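Putative silent information regulator 2 (Leishmania infantum, PDB 5OL0) probably catalyses the NAD-dependent removal of acetyl groups from lysine side chains of proteins, as a zinc-binding class I sirtuin. Local coordinates at residues L37-A42 / A227-V232; H26-K31 / A211-I216; H108-L113 / V291-Y296. All coordinates share one frame; numbering follows the deposited sequence.

How the contacts relate
All three contacts belong to the Rossmann-type part of the chain, on two faces of its parallel sheet. Contacts 1 and 2, with centres about 15 Å apart, stand on neighbouring strands, 36-40 and 213-217, tied by Leu37 N to Leu213 O at 2.8 Å and Leu39 N to Ile215 O at 2.9 Å. The centre of contact 3 is about 18 Å from that of contact 1, and Ile111 CD1 joins them, 3.6 Å from Val38 CG1. Contacts 2 and 3 meet on the face covered by helices 21-30, 106-116 and 286-296, where Arg29 NH1 reaches Tyr296 O at 3.0 Å. Contact 1 lies nearest the probable NAD site: the Leu39 side chain is about 5 Å from that of Thr219.

Contact 1: L37-A42 / A227-V232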
# COMPACT_ATOMS: atom_id res chain seq x y z
N LEU A 37 12.40 2.63 5.23
CA LEU A 37 11.21 3.04 4.50
C LEU A 37 10.50 1.77 4.03
O LEU A 37 11.09 0.95 3.35
CB LEU A 37 11.61 3.89 3.32
CG LEU A 37 10.50 4.32 2.37
CD1 LEU A 37 9.59 5.32 3.02
CD2 LEU A 37 11.11 4.91 1.13
N VAL A 38 9.25 1.62 4.43
CA VAL A 38 8.49 0.46 4.02
C VAL A 38 7.43 0.96 3.09
O VAL A 38 6.69 1.89 3.42
CB VAL A 38 7.84 -0.25 5.23
CG1 VAL A 38 7.08 -1.55 4.78
CG2 VAL A 38 8.88 -0.62 6.24
N LEU A 39 7.37 0.34 1.94
CA LEU A 39 6.30 0.53 0.95
C LEU A 39 5.42 -0.70 0.82
O LEU A 39 5.93 -1.83 0.73
CB LEU A 39 6.90 0.79 -0.43
CG LEU A 39 8.01 1.82 -0.48
CD1 LEU A 39 8.45 2.07 -1.91
CD2 LEU A 39 7.59 3.14 0.15
N VAL A 40 4.12 -0.48 0.72
CA VAL A 40 3.16 -1.53 0.81
C VAL A 40 2.19 -1.46 -0.34
O VAL A 40 1.71 -0.39 -0.64
CB VAL A 40 2.36 -1.43 2.14
CG1 VAL A 40 1.49 -2.66 2.29
CG2 VAL A 40 3.28 -1.35 3.33
N GLY A 41 1.89 -2.59 -0.98
CA GLY A 41 0.84 -2.64 -2.02
C GLY A 41 -0.11 -3.83 -1.86
O GLY A 41 -0.08 -4.50 -0.85
N ALA A 42 -0.85 -4.16 -2.92
CA ALA A 42 -1.99 -5.08 -2.87
C ALA A 42 -1.56 -6.50 -2.44
O ALA A 42 -2.31 -7.19 -1.76
CB ALA A 42 -2.67 -5.14 -4.22
N ALA A 227 5.17 5.10 -7.38
CA ALA A 227 6.30 4.27 -7.82
C ALA A 227 7.64 5.01 -7.84
O ALA A 227 8.68 4.39 -7.96
CB ALA A 227 5.99 3.68 -9.17
N LEU A 228 7.64 6.32 -7.65
CA LEU A 228 8.93 7.04 -7.59
C LEU A 228 9.66 6.83 -6.30
O LEU A 228 10.87 7.03 -6.24
CB LEU A 228 8.77 8.51 -7.77
CG LEU A 228 8.47 9.00 -9.17
CD1 LEU A 228 8.09 10.47 -9.06
CD2 LEU A 228 9.74 8.83 -10.01
N LEU A 229 8.94 6.44 -5.26
CA LEU A 229 9.54 6.38 -3.94
C LEU A 229 10.88 5.65 -3.89
O LEU A 229 11.87 6.20 -3.43
CB LEU A 229 8.55 5.82 -2.91
CG LEU A 229 7.53 6.84 -2.44
CD1 LEU A 229 6.36 6.12 -1.80
CD2 LEU A 229 8.14 7.84 -1.44
N PRO A 230 10.95 4.42 -4.38
CA PRO A 230 12.22 3.71 -4.29
C PRO A 230 13.27 4.15 -5.27
O PRO A 230 14.44 3.72 -5.16
CB PRO A 230 11.81 2.26 -4.60
CG PRO A 230 10.60 2.38 -5.46
CD PRO A 230 9.89 3.59 -4.99
N CYS A 231 12.86 4.94 -6.27
CA CYS A 231 13.79 5.54 -7.23
C CYS A 231 14.61 6.70 -6.68
O CYS A 231 15.63 7.01 -7.27
CB CYS A 231 13.03 5.99 -8.51
SG CYS A 231 12.21 4.52 -9.27
N VAL A 232 14.16 7.36 -5.62
CA VAL A 232 14.80 8.59 -5.08
C VAL A 232 15.61 8.29 -3.80
O VAL A 232 16.25 9.16 -3.28
CB VAL A 232 13.81 9.75 -4.83
CG1 VAL A 232 13.13 10.25 -6.13
CG2 VAL A 232 12.72 9.37 -3.86
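Leu39, on inner strand 36-40 of the Rossmann-type parallel sheet, packs against Leu229 and Pro230 in the loop between strands 213-217 and 239-242. The alpha carbons of Leu39 and Leu229 are 8.3 Å apart, a gap that side chains alone bridge. Both methyls of Leu39 are used. CD1 lies 3.7 Å from the ring carbon CD of Pro230 and 3.9 Å from CB of Leu229, so it spans the junction of the two residues. CD2 meets the Leu229 methyl CD1 at 3.8 Å, and the two leucine side chains pass each other obliquely. The first torsion of Leu39 (chi1 -48°) sets CG opposite the carbonyl carbon and directs the fork at the loop. Behind it, Leu229 rests on Phe200 and Leu204 of helix 198-207, while Pro230 O accepts a hydrogen bond from Arg239 NH1. The strand then runs into Gly41, where the Gly-Ala-Gly-Ala-Ser motif of sirtuins begins. With Thr219, a probable NAD-binding residue, about 5 Å from Leu39 between side chains, this hydrophobic layer probably lies close to the NAD pocket. No hydrogen bond crosses the contact, which implies that shape fit and exclusion of water from three buried residues hold it.

Contact 2: H26-K31 / A211-I216; sequences HYIREK and AELVII
Tyr27, in the last turn of helix 21-30, turns its ring edge to the backbone of Glu212. Its OH is 4.3 Å from Glu212 O, which lies near the ring plane; that separation indicates proximity and not a bond. The side chain of Glu212 is engaged with other partners: OE1 takes a hydrogen bond from Arg34 N and OE2 forms a salt bridge with Arg35 NH1.

Ile28 follows and makes the apolar core of the contact. Its CG1 and CD1 both lie 3.7 Å from CD2 of Leu213, so one leucine methyl sits against the longer branch of the isoleucine, and the two side chains cross at about a right angle. Leu213 presents that methyl with CG anti to the backbone N (chi1 175°). The same leucine touches Ile36, Pro238 and Val240, which places it between the neighbouring strands 36-40 and 239-242. Lys31 is the first residue to leave helical backbone angles, although its N still bonds to Tyr27 O at 2.9 Å. Its side chain folds back over the tyrosine, with Lys31 CD 3.2 Å above the plane of the Tyr27 ring and offset toward the rim. From here the chain continues to strand 36-40. A helix laid over a parallel sheet, with its apolar side meeting residues from one face of the strands, is a characteristic layer of the Rossmann-type fold of sirtuins.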
# COMPACT_ATOMS: atom_id res chain seq x y z
N HIS A 26 20.87 -9.53 9.62
CA HIS A 26 22.27 -9.19 10.03
C HIS A 26 22.63 -7.78 9.70
O HIS A 26 23.20 -7.07 10.54
CB HIS A 26 23.34 -10.02 9.30
CG HIS A 26 23.68 -11.33 9.94
ND1 HIS A 26 24.48 -11.43 11.07
CD2 HIS A 26 23.43 -12.61 9.55
CE1 HIS A 26 24.65 -12.71 11.37
NE2 HIS A 26 24.03 -13.45 10.46
N TYR A 27 22.34 -7.36 8.47
CA TYR A 27 22.71 -6.02 8.02
C TYR A 27 21.98 -4.97 8.87
O TYR A 27 22.59 -4.01 9.36
CB TYR A 27 22.39 -5.83 6.54
CG TYR A 27 22.68 -4.44 5.93
CD1 TYR A 27 21.74 -3.36 6.05
CD2 TYR A 27 23.84 -4.21 5.16
CE1 TYR A 27 22.00 -2.10 5.50
CE2 TYR A 27 24.09 -2.95 4.55
CZ TYR A 27 23.18 -1.91 4.72
OH TYR A 27 23.42 -0.67 4.18
N ILE A 28 20.68 -5.16 9.05
CA ILE A 28 19.89 -4.25 9.92
C ILE A 28 20.47 -4.17 11.36
O ILE A 28 20.58 -3.05 11.94
CB ILE A 28 18.42 -4.69 9.98
CG1 ILE A 28 17.70 -4.37 8.63
CG2 ILE A 28 17.70 -4.00 11.11
CD1 ILE A 28 16.38 -5.09 8.50
N ARG A 29 20.85 -5.31 11.91
CA ARG A 29 21.35 -5.34 13.29
C ARG A 29 22.78 -4.82 13.38
O ARG A 29 23.01 -3.88 14.11
CB ARG A 29 21.24 -6.72 13.91
CG ARG A 29 19.77 -7.05 14.21
CD ARG A 29 19.56 -8.51 14.61
NE ARG A 29 19.66 -8.72 16.06
CZ ARG A 29 19.32 -9.84 16.70
NH1 ARG A 29 18.87 -10.90 16.03
NH2 ARG A 29 19.45 -9.91 18.02
N GLU A 30 23.69 -5.38 12.57
CA GLU A 30 25.08 -4.99 12.59
C GLU A 30 25.26 -3.50 12.24
O GLU A 30 26.02 -2.77 12.91
CB GLU A 30 25.91 -5.90 11.69
CG GLU A 30 26.06 -7.33 12.24
CD GLU A 30 26.75 -8.31 11.26
OE1 GLU A 30 26.33 -9.50 11.13
OE2 GLU A 30 27.75 -7.88 10.61
N LYS A 31 24.52 -2.98 11.27
CA LYS A 31 24.66 -1.56 10.96
C LYS A 31 23.71 -0.70 11.74
O LYS A 31 23.67 0.49 11.50
CB LYS A 31 24.53 -1.28 9.47
CG LYS A 31 25.63 -1.85 8.62
CD LYS A 31 25.35 -1.50 7.17
CE LYS A 31 25.57 -0.03 6.79
NZ LYS A 31 27.01 0.29 6.51
N ALA A 211 16.50 7.49 3.45
CA ALA A 211 16.35 6.08 3.86
C ALA A 211 17.70 5.37 3.92
O ALA A 211 18.58 5.63 3.12
CB ALA A 211 15.43 5.32 2.93
N GLU A 212 17.83 4.44 4.85
CA GLU A 212 19.00 3.52 4.95
C GLU A 212 18.68 2.14 4.36
O GLU A 212 19.56 1.32 4.21
CB GLU A 212 19.37 3.31 6.44
CG GLU A 212 20.04 4.51 7.07
CD GLU A 212 20.09 4.52 8.63
OE1 GLU A 212 19.39 3.78 9.37
OE2 GLU A 212 20.85 5.36 9.12
N LEU A 213 17.40 1.89 4.08
CA LEU A 213 16.89 0.61 3.66
C LEU A 213 15.44 0.81 3.23
O LEU A 213 14.67 1.56 3.89
CB LEU A 213 16.96 -0.42 4.78
CG LEU A 213 16.33 -1.77 4.46
CD1 LEU A 213 17.04 -2.52 3.35
CD2 LEU A 213 16.23 -2.59 5.74
N VAL A 214 15.08 0.15 2.13
CA VAL A 214 13.73 0.19 1.65
C VAL A 214 13.27 -1.26 1.45
O VAL A 214 14.04 -2.10 0.99
CB VAL A 214 13.57 1.13 0.45
CG1 VAL A 214 14.45 0.75 -0.68
CG2 VAL A 214 12.13 1.15 -0.03
N ILE A 215 12.09 -1.55 1.96
CA ILE A 215 11.49 -2.87 1.88
C ILE A 215 10.16 -2.60 1.24
O ILE A 215 9.37 -1.77 1.74
CB ILE A 215 11.24 -3.50 3.28
CG1 ILE A 215 12.56 -3.60 4.08
CG2 ILE A 215 10.59 -4.86 3.14
CD1 ILE A 215 12.37 -4.19 5.49
N ILE A 216 9.92 -3.27 0.12
CA ILE A 216 8.86 -2.94 -0.79
C ILE A 216 8.03 -4.20 -0.90
O ILE A 216 8.50 -5.20 -1.48
CB ILE A 216 9.46 -2.60 -2.18
CG1 ILE A 216 10.44 -1.47 -2.04
CG2 ILE A 216 8.36 -2.35 -3.26
CD1 ILE A 216 11.32 -1.23 -3.29

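Contact 3: H108-L113 / V291-Y296; sequences HHFIRL and VTLAEY
Phe110 puts its ring against Leu293 and Ala294 of the facing helix 286-296. The ring atom CZ is 3.9 Å from the Leu293 methyl CD2 and 4.0 Å from Leu293 CG, while CE2 is also 4.0 Å from CD2. On the other side of CZ, CE1 comes 4.1 Å from Ala294 CB. Both partners approach the ring obliquely, and the Phe110 and Leu293 side chains cross at about a right angle. The contact is apolar throughout, with no hydrogen bond from one segment to the other.

Phe110 reaches across because CG is anti to the backbone N (chi1 -179°), which extends the ring away from its own helix. The small Ala294 allows a close backbone approach, with Phe110 CA 7.5 Å from Ala294 CA. Further out, Leu297 touches the ring as well, and Leu293 is backed by Leu24 and Ala25 of helix 21-30.

The contact thus joins helix 106-116 to helix 286-296, with helix 21-30 beyond Leu293. Leu303 and Arg306 of helix 300-308 touch His109, and Arg306 also touches Leu113. Ile111 turns instead to Val38 and Val40 of strand 36-40, so helix 106-116 packs on the parallel sheet with helix 286-296 at its side.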
# COMPACT_ATOMS: atom_id res chain seq x y z
N HIS A 108 1.54 -6.39 8.11
CA HIS A 108 1.07 -5.19 8.79
C HIS A 108 1.55 -5.07 10.28
O HIS A 108 1.99 -3.97 10.79
CB HIS A 108 -0.46 -5.08 8.68
CG HIS A 108 -0.98 -5.04 7.27
ND1 HIS A 108 -0.98 -3.89 6.51
CD2 HIS A 108 -1.54 -5.99 6.49
CE1 HIS A 108 -1.51 -4.15 5.32
NE2 HIS A 108 -1.86 -5.41 5.29
N HIS A 109 1.42 -6.17 10.99
CA HIS A 109 1.92 -6.27 12.35
C HIS A 109 3.44 -6.10 12.37
O HIS A 109 3.96 -5.48 13.27
CB HIS A 109 1.53 -7.62 12.97
CG HIS A 109 0.07 -7.74 13.27
ND1 HIS A 109 -0.58 -6.82 14.06
CD2 HIS A 109 -0.86 -8.64 12.88
CE1 HIS A 109 -1.85 -7.17 14.15
NE2 HIS A 109 -2.03 -8.28 13.47
N PHE A 110 4.14 -6.68 11.40
CA PHE A 110 5.59 -6.50 11.34
C PHE A 110 5.99 -5.03 11.28
O PHE A 110 6.94 -4.62 11.90
CB PHE A 110 6.18 -7.29 10.16
CG PHE A 110 7.67 -7.18 10.04
CD1 PHE A 110 8.50 -7.78 10.98
CD2 PHE A 110 8.27 -6.52 8.97
CE1 PHE A 110 9.88 -7.69 10.90
CE2 PHE A 110 9.66 -6.45 8.85
CZ PHE A 110 10.47 -7.02 9.84
N ILE A 111 5.30 -4.26 10.45
CA ILE A 111 5.64 -2.89 10.33
C ILE A 111 5.43 -2.16 11.68
O ILE A 111 6.17 -1.25 12.05
CB ILE A 111 4.78 -2.25 9.16
CG1 ILE A 111 5.12 -2.88 7.82
CG2 ILE A 111 5.03 -0.76 9.13
CD1 ILE A 111 4.18 -2.49 6.68
N ARG A 112 4.34 -2.48 12.35
CA ARG A 112 4.14 -2.00 13.66
C ARG A 112 5.34 -2.36 14.56
O ARG A 112 5.80 -1.51 15.35
CB ARG A 112 2.86 -2.56 14.23
CG ARG A 112 2.66 -2.42 15.74
CD ARG A 112 2.60 -0.98 16.12
NE ARG A 112 2.41 -0.78 17.56
CZ ARG A 112 1.27 -1.00 18.27
NH1 ARG A 112 1.25 -0.71 19.57
NH2 ARG A 112 0.17 -1.53 17.74
N LEU A 113 5.80 -3.60 14.50
CA LEU A 113 7.01 -3.94 15.28
C LEU A 113 8.21 -3.09 14.90
O LEU A 113 8.93 -2.68 15.79
CB LEU A 113 7.38 -5.38 15.13
CG LEU A 113 6.32 -6.36 15.63
CD1 LEU A 113 6.92 -7.76 15.47
CD2 LEU A 113 5.82 -6.10 17.05
N VAL A 291 7.68 -13.30 8.28
CA VAL A 291 7.76 -14.11 9.51
C VAL A 291 9.22 -14.58 9.67
O VAL A 291 9.84 -14.39 10.76
CB VAL A 291 6.76 -15.26 9.50
CG1 VAL A 291 7.11 -16.35 10.52
CG2 VAL A 291 5.34 -14.72 9.72
N THR A 292 9.80 -15.08 8.58
CA THR A 292 11.21 -15.49 8.61
C THR A 292 12.13 -14.34 8.97
O THR A 292 13.00 -14.52 9.78
CB THR A 292 11.63 -16.06 7.29
OG1 THR A 292 10.73 -17.10 6.99
CG2 THR A 292 13.09 -16.63 7.30
N LEU A 293 11.94 -13.19 8.34
CA LEU A 293 12.72 -12.00 8.68
C LEU A 293 12.64 -11.63 10.14
O LEU A 293 13.68 -11.33 10.82
CB LEU A 293 12.34 -10.81 7.77
CG LEU A 293 13.03 -9.49 7.98
CD1 LEU A 293 14.55 -9.64 7.91
CD2 LEU A 293 12.52 -8.52 6.91
N ALA A 294 11.44 -11.73 10.67
CA ALA A 294 11.20 -11.46 12.07
C ALA A 294 12.00 -12.40 12.98
O ALA A 294 12.61 -11.94 13.97
CB ALA A 294 9.73 -11.56 12.38
N GLU A 295 12.00 -13.69 12.66
CA GLU A 295 12.80 -14.65 13.39
C GLU A 295 14.23 -14.19 13.49
O GLU A 295 14.78 -14.07 14.57
CB GLU A 295 12.86 -16.01 12.72
CG GLU A 295 11.56 -16.76 12.51
CD GLU A 295 11.84 -18.08 11.79
OE1 GLU A 295 12.73 -18.80 12.29
OE2 GLU A 295 11.19 -18.38 10.75
N TYR A 296 14.82 -13.86 12.34
CA TYR A 296 16.23 -13.49 12.34
C TYR A 296 16.50 -12.17 13.04
O TYR A 296 17.60 -11.95 13.50
CB TYR A 296 16.76 -13.46 10.92
CG TYR A 296 16.86 -14.81 10.27
CD1 TYR A 296 17.64 -15.84 10.85
CD2 TYR A 296 16.22 -15.09 9.07
CE1 TYR A 296 17.75 -17.09 10.25
CE2 TYR A 296 16.33 -16.33 8.45
CZ TYR A 296 17.07 -17.31 9.05
OH TYR A 296 17.16 -18.50 8.42